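Local coordinates for protein beta-ketoacyl synthase (Burkholderia phymatum, PDB 4EWG) that probably catalyses the condensation step of fatty acid chain elongation as a 3-oxoacyl-[acyl-carrier-protein] synthase of the thiolase-like superfamily, at residues A[13-27]-A[347-360]. Residues are numbered along the deposited sequence; the frame is centred on the assembly and turned at random.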
ATOM      1  N   MET A  13      -4.213   2.584  22.136  1.00 16.83           N
ATOM      2  CA  MET A  13      -4.932   3.477  21.205  1.00 16.47           C
ATOM      3  C   MET A  13      -4.467   4.903  21.422  1.00 16.60           C
ATOM      4  O   MET A  13      -4.281   5.342  22.571  1.00 17.46           O
ATOM      5  CB  MET A  13      -6.458   3.430  21.419  1.00 16.90           C
ATOM      6  CG  MET A  13      -7.014   2.043  21.594  1.00 17.31           C
ATOM      7  SD  MET A  13      -8.823   1.922  21.533  1.00 17.89           S
ATOM      8  CE  MET A  13      -9.276   2.967  22.925  1.00 18.49           C
ATOM      9  N   GLY A  14      -4.298   5.637  20.331  1.00 16.30           N
ATOM     10  CA  GLY A  14      -3.921   7.020  20.386  1.00 16.36           C
ATOM     11  C   GLY A  14      -3.971   7.681  19.022  1.00 16.01           C
ATOM     12  O   GLY A  14      -3.992   7.023  17.984  1.00 15.61           O
ATOM     13  N   GLY A  15      -3.930   8.999  19.029  1.00 16.38           N
ATOM     14  CA  GLY A  15      -3.897   9.770  17.803  1.00 16.19           C
ATOM     15  C   GLY A  15      -3.831  11.271  18.010  1.00 16.62           C
ATOM     16  O   GLY A  15      -3.764  11.775  19.159  1.00 17.21           O
ATOM     17  N   VAL A  16      -3.787  11.965  16.880  1.00 16.10           N
ATOM     18  CA  VAL A  16      -3.674  13.381  16.811  1.00 16.60           C
ATOM     19  C   VAL A  16      -4.919  13.816  16.003  1.00 16.16           C
ATOM     20  O   VAL A  16      -5.043  13.430  14.865  1.00 15.49           O
ATOM     21  CB  VAL A  16      -2.263  13.726  16.154  1.00 16.70           C
ATOM     22  CG1 VAL A  16      -2.296  15.014  15.411  1.00 17.33           C
ATOM     23  CG2 VAL A  16      -1.142  13.790  17.206  1.00 17.57           C
ATOM     24  N   THR A  17      -5.876  14.528  16.623  1.00 16.66           N
ATOM     25  CA  THR A  17      -7.153  14.848  15.947  1.00 16.86           C
ATOM     26  C   THR A  17      -7.615  16.283  16.182  1.00 17.92           C
ATOM     27  O   THR A  17      -7.116  16.957  17.075  1.00 18.24           O
ATOM     28  CB  THR A  17      -8.330  13.938  16.437  1.00 16.72           C
ATOM     29  OG1 THR A  17      -8.923  14.505  17.612  1.00 17.19           O
ATOM     30  CG2 THR A  17      -7.879  12.463  16.709  1.00 15.78           C
ATOM     31  N   ALA A  18      -8.611  16.726  15.400  1.00 18.11           N
ATOM     32  CA  ALA A  18      -9.110  18.108  15.500  1.00 18.81           C
ATOM     33  C   ALA A  18      -9.730  18.370  16.875  1.00 20.08           C
ATOM     34  O   ALA A  18      -9.855  19.544  17.309  1.00 20.53           O
ATOM     35  CB  ALA A  18     -10.100  18.408  14.396  1.00 18.20           C
ATOM     36  N   LEU A  19     -10.092  17.290  17.576  1.00 20.47           N
ATOM     37  CA  LEU A  19     -10.703  17.408  18.900  1.00 21.67           C
ATOM     38  C   LEU A  19      -9.721  17.142  20.008  1.00 22.13           C
ATOM     39  O   LEU A  19     -10.104  17.194  21.180  1.00 23.62           O
ATOM     40  CB  LEU A  19     -11.914  16.456  19.047  1.00 21.44           C
ATOM     41  CG  LEU A  19     -13.148  16.740  18.185  1.00 21.54           C
ATOM     42  CD1 LEU A  19     -14.365  15.974  18.699  1.00 21.83           C
ATOM     43  CD2 LEU A  19     -13.451  18.216  18.136  1.00 22.12           C
ATOM     44  N   GLY A  20      -8.472  16.845  19.663  1.00 22.13           N
ATOM     45  CA  GLY A  20      -7.405  16.656  20.669  1.00 22.91           C
ATOM     46  C   GLY A  20      -6.848  15.253  20.587  1.00 22.58           C
ATOM     47  O   GLY A  20      -7.196  14.508  19.646  1.00 21.29           O
ATOM     48  N   SER A  21      -5.971  14.907  21.557  1.00 23.02           N
ATOM     49  CA  SER A  21      -5.406  13.554  21.683  1.00 22.75           C
ATOM     50  C   SER A  21      -5.975  12.711  22.804  1.00 23.47           C
ATOM     51  O   SER A  21      -6.272  11.547  22.593  1.00 23.76           O
ATOM     52  CB  SER A  21      -3.919  13.588  21.808  1.00 23.02           C
ATOM     53  OG  SER A  21      -3.363  13.772  20.514  1.00 23.40           O
ATOM     54  N   ARG A  22      -6.151  13.266  23.979  1.00 24.92           N
ATOM     55  CA  ARG A  22      -6.683  12.463  25.091  1.00 25.77           C
ATOM     56  C   ARG A  22      -8.177  12.233  24.908  1.00 25.55           C
ATOM     57  O   ARG A  22      -8.885  13.111  24.425  1.00 25.31           O
ATOM     58  CB  ARG A  22      -6.472  13.156  26.422  1.00 27.58           C
ATOM     59  CG  ARG A  22      -5.035  13.488  26.784  1.00 28.59           C
ATOM     60  CD  ARG A  22      -5.037  14.525  27.884  1.00 30.44           C
ATOM     61  NE  ARG A  22      -5.777  14.092  29.078  1.00 31.54           N
ATOM     62  CZ  ARG A  22      -5.285  13.293  30.044  1.00 33.40           C
ATOM     63  NH1 ARG A  22      -4.054  12.786  29.959  1.00 33.09           N
ATOM     64  NH2 ARG A  22      -6.035  12.987  31.112  1.00 34.36           N
ATOM     65  N   TRP A  23      -8.651  11.048  25.288  1.00 25.54           N
ATOM     66  CA  TRP A  23     -10.049  10.714  25.105  1.00 25.55           C
ATOM     67  C   TRP A  23     -10.945  11.617  25.917  1.00 26.95           C
ATOM     68  O   TRP A  23     -11.974  12.059  25.421  1.00 26.46           O
ATOM     69  CB  TRP A  23     -10.341   9.268  25.448  1.00 25.23           C
ATOM     70  CG  TRP A  23     -11.811   9.062  25.412  1.00 25.78           C
ATOM     71  CD1 TRP A  23     -12.684   8.947  26.494  1.00 26.91           C
ATOM     72  CD2 TRP A  23     -12.650   9.080  24.235  1.00 25.22           C
ATOM     73  NE1 TRP A  23     -13.961   8.857  26.066  1.00 27.47           N
ATOM     74  CE2 TRP A  23     -14.009   8.924  24.706  1.00 26.24           C
ATOM     75  CE3 TRP A  23     -12.412   9.170  22.876  1.00 24.27           C
ATOM     76  CZ2 TRP A  23     -15.080   8.878  23.844  1.00 26.15           C
ATOM     77  CZ3 TRP A  23     -13.503   9.122  22.005  1.00 24.65           C
ATOM     78  CH2 TRP A  23     -14.805   8.968  22.478  1.00 25.16           C
ATOM     79  N   ASP A  24     -10.537  11.929  27.151  1.00 28.10           N
ATOM     80  CA  ASP A  24     -11.338  12.781  28.032  1.00 29.71           C
ATOM     81  C   ASP A  24     -11.597  14.155  27.412  1.00 30.09           C
ATOM     82  O   ASP A  24     -12.688  14.661  27.472  1.00 30.55           O
ATOM     83  CB  ASP A  24     -10.755  12.868  29.490  1.00 30.36           C
ATOM     84  CG  ASP A  24      -9.376  13.554  29.570  1.00 30.78           C
ATOM     85  OD1 ASP A  24      -8.731  13.802  28.534  1.00 31.04           O
ATOM     86  OD2 ASP A  24      -8.930  13.848  30.701  1.00 31.93           O
ATOM     87  N   GLU A  25     -10.580  14.721  26.793  1.00 30.55           N
ATOM     88  CA  GLU A  25     -10.660  15.966  26.032  1.00 31.34           C
ATOM     89  C   GLU A  25     -11.615  15.806  24.824  1.00 30.14           C
ATOM     90  O   GLU A  25     -12.481  16.669  24.553  1.00 30.01           O
ATOM     91  CB  GLU A  25      -9.205  16.172  25.609  1.00 33.09           C
ATOM     92  CG  GLU A  25      -8.614  17.479  25.140  1.00 34.59           C
ATOM     93  CD  GLU A  25      -7.055  17.359  25.157  1.00 35.75           C
ATOM     94  OE1 GLU A  25      -6.426  16.547  24.357  1.00 35.36           O
ATOM     95  OE2 GLU A  25      -6.461  18.021  26.033  1.00 37.20           O
ATOM     96  N   ILE A  26     -11.480  14.691  24.114  1.00 29.01           N
ATOM     97  CA  ILE A  26     -12.312  14.417  22.941  1.00 28.53           C
ATOM     98  C   ILE A  26     -13.773  14.189  23.340  1.00 28.95           C
ATOM     99  O   ILE A  26     -14.688  14.736  22.721  1.00 29.19           O
ATOM    100  CB  ILE A  26     -11.774  13.205  22.156  1.00 28.00           C
ATOM    101  CG1 ILE A  26     -10.398  13.546  21.542  1.00 27.79           C
ATOM    102  CG2 ILE A  26     -12.753  12.794  21.056  1.00 27.09           C
ATOM    103  CD1 ILE A  26      -9.502  12.354  21.212  1.00 27.09           C
ATOM    104  N   GLU A  27     -13.993  13.393  24.385  1.00 29.83           N
ATOM    105  CA  GLU A  27     -15.350  13.184  24.927  1.00 30.61           C
ATOM    106  C   GLU A  27     -16.040  14.516  25.245  1.00 30.67           C
ATOM    107  O   GLU A  27     -17.193  14.722  24.870  1.00 31.68           O
ATOM    108  CB  GLU A  27     -15.335  12.297  26.189  1.00 31.78           C
ATOM    109  CG  GLU A  27     -16.714  11.743  26.585  1.00 32.11           C
ATOM    110  CD  GLU A  27     -16.688  10.910  27.843  1.00 32.66           C
ATOM    111  OE1 GLU A  27     -15.834  10.021  27.967  1.00 31.69           O
ATOM    112  OE2 GLU A  27     -17.556  11.140  28.709  1.00 35.60           O
ATOM    113  N   LEU A 347      -9.040   6.445  13.192  1.00 14.92           N
ATOM    114  CA  LEU A 347      -9.641   7.362  14.145  1.00 15.00           C
ATOM    115  C   LEU A 347     -11.016   6.841  14.549  1.00 15.15           C
ATOM    116  O   LEU A 347     -11.341   6.779  15.717  1.00 16.18           O
ATOM    117  CB  LEU A 347      -9.731   8.760  13.543  1.00 14.95           C
ATOM    118  CG  LEU A 347     -10.298   9.954  14.333  1.00 15.70           C
ATOM    119  CD1 LEU A 347      -9.768  11.248  13.696  1.00 15.49           C
ATOM    120  CD2 LEU A 347     -11.821  10.005  14.389  1.00 15.42           C
ATOM    121  N   GLU A 348     -11.818   6.484  13.568  1.00 14.90           N
ATOM    122  CA  GLU A 348     -13.177   6.006  13.815  1.00 15.12           C
ATOM    123  C   GLU A 348     -13.201   4.689  14.550  1.00 15.04           C
ATOM    124  O   GLU A 348     -14.074   4.480  15.379  1.00 15.35           O
ATOM    125  CB  GLU A 348     -13.969   5.919  12.495  1.00 15.07           C
ATOM    126  CG  GLU A 348     -14.293   7.319  11.961  1.00 15.26           C
ATOM    127  CD  GLU A 348     -14.582   7.376  10.476  1.00 15.07           C
ATOM    128  OE1 GLU A 348     -14.952   6.364   9.895  1.00 15.86           O
ATOM    129  OE2 GLU A 348     -14.494   8.463   9.890  1.00 15.17           O
ATOM    130  N   ALA A 349     -12.225   3.807  14.279  1.00 14.78           N
ATOM    131  CA  ALA A 349     -12.150   2.559  15.012  1.00 14.68           C
ATOM    132  C   ALA A 349     -11.866   2.874  16.499  1.00 14.81           C
ATOM    133  O   ALA A 349     -12.550   2.392  17.408  1.00 14.98           O
ATOM    134  CB  ALA A 349     -11.095   1.652  14.411  1.00 14.43           C
ATOM    135  N   TRP A 350     -10.861   3.703  16.716  1.00 14.82           N
ATOM    136  CA  TRP A 350     -10.436   4.123  18.067  1.00 15.03           C
ATOM    137  C   TRP A 350     -11.620   4.679  18.837  1.00 15.47           C
ATOM    138  O   TRP A 350     -11.972   4.167  19.904  1.00 15.19           O
ATOM    139  CB  TRP A 350      -9.311   5.140  17.906  1.00 14.84           C
ATOM    140  CG  TRP A 350      -8.950   5.935  19.124  1.00 14.99           C
ATOM    141  CD1 TRP A 350      -9.126   5.584  20.430  1.00 15.58           C
ATOM    142  CD2 TRP A 350      -8.267   7.216  19.156  1.00 14.98           C
ATOM    143  NE1 TRP A 350      -8.673   6.583  21.266  1.00 16.28           N
ATOM    144  CE2 TRP A 350      -8.142   7.583  20.547  1.00 15.65           C
ATOM    145  CE3 TRP A 350      -7.833   8.106  18.189  1.00 14.86           C
ATOM    146  CZ2 TRP A 350      -7.569   8.751  20.943  1.00 15.76           C
ATOM    147  CZ3 TRP A 350      -7.257   9.287  18.603  1.00 15.06           C
ATOM    148  CH2 TRP A 350      -7.122   9.601  19.942  1.00 15.56           C
ATOM    149  N   TRP A 351     -12.258   5.716  18.283  1.00 15.48           N
ATOM    150  CA  TRP A 351     -13.373   6.381  18.974  1.00 16.07           C
ATOM    151  C   TRP A 351     -14.542   5.464  19.162  1.00 16.70           C
ATOM    152  O   TRP A 351     -15.206   5.543  20.183  1.00 17.72           O
ATOM    153  CB  TRP A 351     -13.781   7.635  18.238  1.00 15.97           C
ATOM    154  CG  TRP A 351     -12.709   8.717  18.324  1.00 15.82           C
ATOM    155  CD1 TRP A 351     -11.408   8.573  18.778  1.00 15.79           C
ATOM    156  CD2 TRP A 351     -12.816  10.100  17.931  1.00 15.95           C
ATOM    157  NE1 TRP A 351     -10.740   9.733  18.694  1.00 15.90           N
ATOM    158  CE2 TRP A 351     -11.533  10.690  18.176  1.00 16.25           C
ATOM    159  CE3 TRP A 351     -13.825  10.882  17.418  1.00 16.66           C
ATOM    160  CZ2 TRP A 351     -11.277  12.012  17.919  1.00 16.74           C
ATOM    161  CZ3 TRP A 351     -13.560  12.225  17.138  1.00 17.00           C
ATOM    162  CH2 TRP A 351     -12.309  12.778  17.392  1.00 17.00           C
ATOM    163  N   THR A 352     -14.798   4.570  18.198  1.00 16.36           N
ATOM    164  CA  THR A 352     -15.862   3.572  18.348  1.00 16.90           C
ATOM    165  C   THR A 352     -15.604   2.626  19.554  1.00 17.36           C
ATOM    166  O   THR A 352     -16.533   2.266  20.253  1.00 17.58           O
ATOM    167  CB  THR A 352     -16.064   2.756  17.053  1.00 16.15           C
ATOM    168  OG1 THR A 352     -16.507   3.636  16.041  1.00 15.94           O
ATOM    169  CG2 THR A 352     -17.093   1.660  17.213  1.00 16.48           C
ATOM    170  N   ILE A 353     -14.350   2.235  19.773  1.00 17.56           N
ATOM    171  CA  ILE A 353     -13.993   1.402  20.925  1.00 18.30           C
ATOM    172  C   ILE A 353     -14.117   2.192  22.242  1.00 19.25           C
ATOM    173  O   ILE A 353     -14.609   1.670  23.236  1.00 20.56           O
ATOM    174  CB  ILE A 353     -12.584   0.827  20.804  1.00 17.76           C
ATOM    175  CG1 ILE A 353     -12.501  -0.182  19.658  1.00 17.21           C
ATOM    176  CG2 ILE A 353     -12.190   0.101  22.074  1.00 17.58           C
ATOM    177  CD1 ILE A 353     -11.082  -0.538  19.310  1.00 16.29           C
ATOM    178  N   GLU A 354     -13.713   3.449  22.220  1.00 19.65           N
ATOM    179  CA  GLU A 354     -13.860   4.311  23.381  1.00 20.83           C
ATOM    180  C   GLU A 354     -15.334   4.489  23.757  1.00 21.50           C
ATOM    181  O   GLU A 354     -15.693   4.430  24.927  1.00 22.29           O
ATOM    182  CB  GLU A 354     -13.250   5.688  23.134  1.00 20.95           C
ATOM    183  CG  GLU A 354     -11.775   5.669  22.795  1.00 21.04           C
ATOM    184  CD  GLU A 354     -10.861   5.561  24.006  1.00 22.17           C
ATOM    185  OE1 GLU A 354     -11.230   4.903  25.000  1.00 23.10           O
ATOM    186  OE2 GLU A 354      -9.747   6.136  23.942  1.00 22.60           O
ATOM    187  N   MET A 355     -16.188   4.677  22.755  1.00 21.21           N
ATOM    188  CA  MET A 355     -17.595   4.821  22.999  1.00 21.88           C
ATOM    189  C   MET A 355     -18.185   3.515  23.513  1.00 22.87           C
ATOM    190  O   MET A 355     -18.954   3.515  24.481  1.00 24.20           O
ATOM    191  CB  MET A 355     -18.282   5.265  21.730  1.00 21.68           C
ATOM    192  CG  MET A 355     -17.911   6.684  21.346  1.00 20.92           C
ATOM    193  SD  MET A 355     -18.913   7.332  20.000  1.00 19.58           S
ATOM    194  CE  MET A 355     -18.430   6.221  18.682  1.00 20.10           C
ATOM    195  N   MET A 356     -17.806   2.405  22.899  1.00 22.84           N
ATOM    196  CA  MET A 356     -18.268   1.086  23.346  1.00 23.53           C
ATOM    197  C   MET A 356     -17.922   0.830  24.787  1.00 23.58           C
ATOM    198  O   MET A 356     -18.754   0.355  25.516  1.00 23.64           O
ATOM    199  CB  MET A 356     -17.678  -0.049  22.488  1.00 23.74           C
ATOM    200  CG  MET A 356     -17.975  -1.444  23.024  1.00 24.16           C
ATOM    201  SD  MET A 356     -17.583  -2.776  21.893  1.00 24.53           S
ATOM    202  CE  MET A 356     -15.811  -2.953  22.058  1.00 23.83           C
ATOM    203  N   LYS A 357     -16.692   1.154  25.196  1.00 23.86           N
ATOM    204  CA  LYS A 357     -16.269   0.932  26.602  1.00 24.32           C
ATOM    205  C   LYS A 357     -17.114   1.699  27.577  1.00 25.00           C
ATOM    206  O   LYS A 357     -17.274   1.280  28.720  1.00 25.92           O
ATOM    207  CB  LYS A 357     -14.825   1.335  26.837  1.00 24.55           C
ATOM    208  CG  LYS A 357     -13.794   0.326  26.344  1.00 24.53           C
ATOM    209  CD  LYS A 357     -12.407   0.955  26.248  1.00 24.40           C
ATOM    210  CE  LYS A 357     -11.703   1.021  27.591  1.00 24.86           C
ATOM    211  NZ  LYS A 357     -10.554   1.983  27.585  1.00 24.86           N
ATOM    212  N   ARG A 358     -17.682   2.816  27.139  1.00 25.02           N
ATOM    213  CA  ARG A 358     -18.408   3.682  28.052  1.00 25.59           C
ATOM    214  C   ARG A 358     -19.909   3.668  27.891  1.00 26.26           C
ATOM    215  O   ARG A 358     -20.605   4.443  28.545  1.00 27.33           O
ATOM    216  CB  ARG A 358     -17.872   5.089  27.907  1.00 25.22           C
ATOM    217  CG  ARG A 358     -16.403   5.138  28.239  1.00 24.88           C
ATOM    218  CD  ARG A 358     -15.818   6.519  28.007  1.00 24.77           C
ATOM    219  NE  ARG A 358     -14.435   6.584  28.480  1.00 24.55           N
ATOM    220  CZ  ARG A 358     -13.386   6.018  27.876  1.00 24.14           C
ATOM    221  NH1 ARG A 358     -13.514   5.295  26.748  1.00 23.60           N
ATOM    222  NH2 ARG A 358     -12.188   6.173  28.393  1.00 24.18           N
ATOM    223  N   ASN A 359     -20.432   2.756  27.076  1.00 26.52           N
ATOM    224  CA  ASN A 359     -21.884   2.701  26.810  1.00 27.27           C
ATOM    225  C   ASN A 359     -22.504   4.013  26.329  1.00 27.93           C
ATOM    226  O   ASN A 359     -23.692   4.313  26.618  1.00 28.72           O
ATOM    227  CB  ASN A 359     -22.637   2.216  28.065  1.00 28.44           C
ATOM    228  CG  ASN A 359     -22.307   0.782  28.424  1.00 28.32           C
ATOM    229  OD1 ASN A 359     -21.792   0.023  27.607  1.00 27.68           O
ATOM    230  ND2 ASN A 359     -22.603   0.410  29.654  1.00 29.78           N
ATOM    231  N   TRP A 360     -21.715   4.787  25.583  1.00 27.63           N
ATOM    232  CA  TRP A 360     -22.080   6.162  25.242  1.00 27.72           C
ATOM    233  C   TRP A 360     -21.740   6.430  23.809  1.00 26.87           C
ATOM    234  O   TRP A 360     -20.573   6.370  23.405  1.00 26.45           O
ATOM    235  CB  TRP A 360     -21.335   7.088  26.168  1.00 28.56           C
ATOM    236  CG  TRP A 360     -21.659   8.525  26.013  1.00 29.52           C
ATOM    237  CD1 TRP A 360     -22.607   9.268  26.724  1.00 30.62           C
ATOM    238  CD2 TRP A 360     -21.008   9.473  25.117  1.00 29.75           C
ATOM    239  NE1 TRP A 360     -22.602  10.574  26.317  1.00 31.02           N
ATOM    240  CE2 TRP A 360     -21.654  10.761  25.347  1.00 30.85           C
ATOM    241  CE3 TRP A 360     -19.982   9.385  24.167  1.00 29.13           C
ATOM    242  CZ2 TRP A 360     -21.290  11.905  24.640  1.00 31.21           C
ATOM    243  CZ3 TRP A 360     -19.622  10.546  23.459  1.00 29.46           C
ATOM    244  CH2 TRP A 360     -20.258  11.774  23.692  1.00 30.01           C
TER
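Strand 13-16, running through Met-13 beside Trp-350, crosses helix 347-358 at 128° between their directions, and helix 23-27, entered after the turn at 17-20, lies nearly perpendicular to the same helix. Three tryptophans dominate the aromatic part of the packing. Trp-23 is a knob set among Trp-351, Glu-354, Met-355 and Arg-358. A chi1 of 172° carries its indole away from its own backbone N and across to the helix, where Glu-354 CB stands 3.4 Å above the centroid of the six-membered ring. The guanidinium of Arg-358 lies over the pyrrole end on that same face, CZ 3.3 Å from Trp-23 CD1. The edge of Trp-23 points into the face of Trp-351, a T-shaped pair with planes at 71°, and Ile-26 CG2 covers the six-membered part of that same Trp-351 face. Trp-350 slides under the strand, Gly-14 CA lying 4.1 Å over its six-membered centroid in a CH-pi contact; Gly-15 N packs 3.4 Å from Trp-350 CZ3. Met-13 CB meets Trp-350 CD1 at 3.6 Å, its SD making an oblique Met-aromatic contact. Several polar groups bond within their own segment: Trp-350 NE1 donates to Glu-354 OE2 (2.9 Å), Trp-23 NE1 to Glu-27 OE1. This thiolase-fold core thus joins strand and helices through apolar and aromatic packing with charged side chains stacked on an indole; the long Glu-27 to Arg-358 salt bridge acts by charge alone, no N-H pointing at the oxygen.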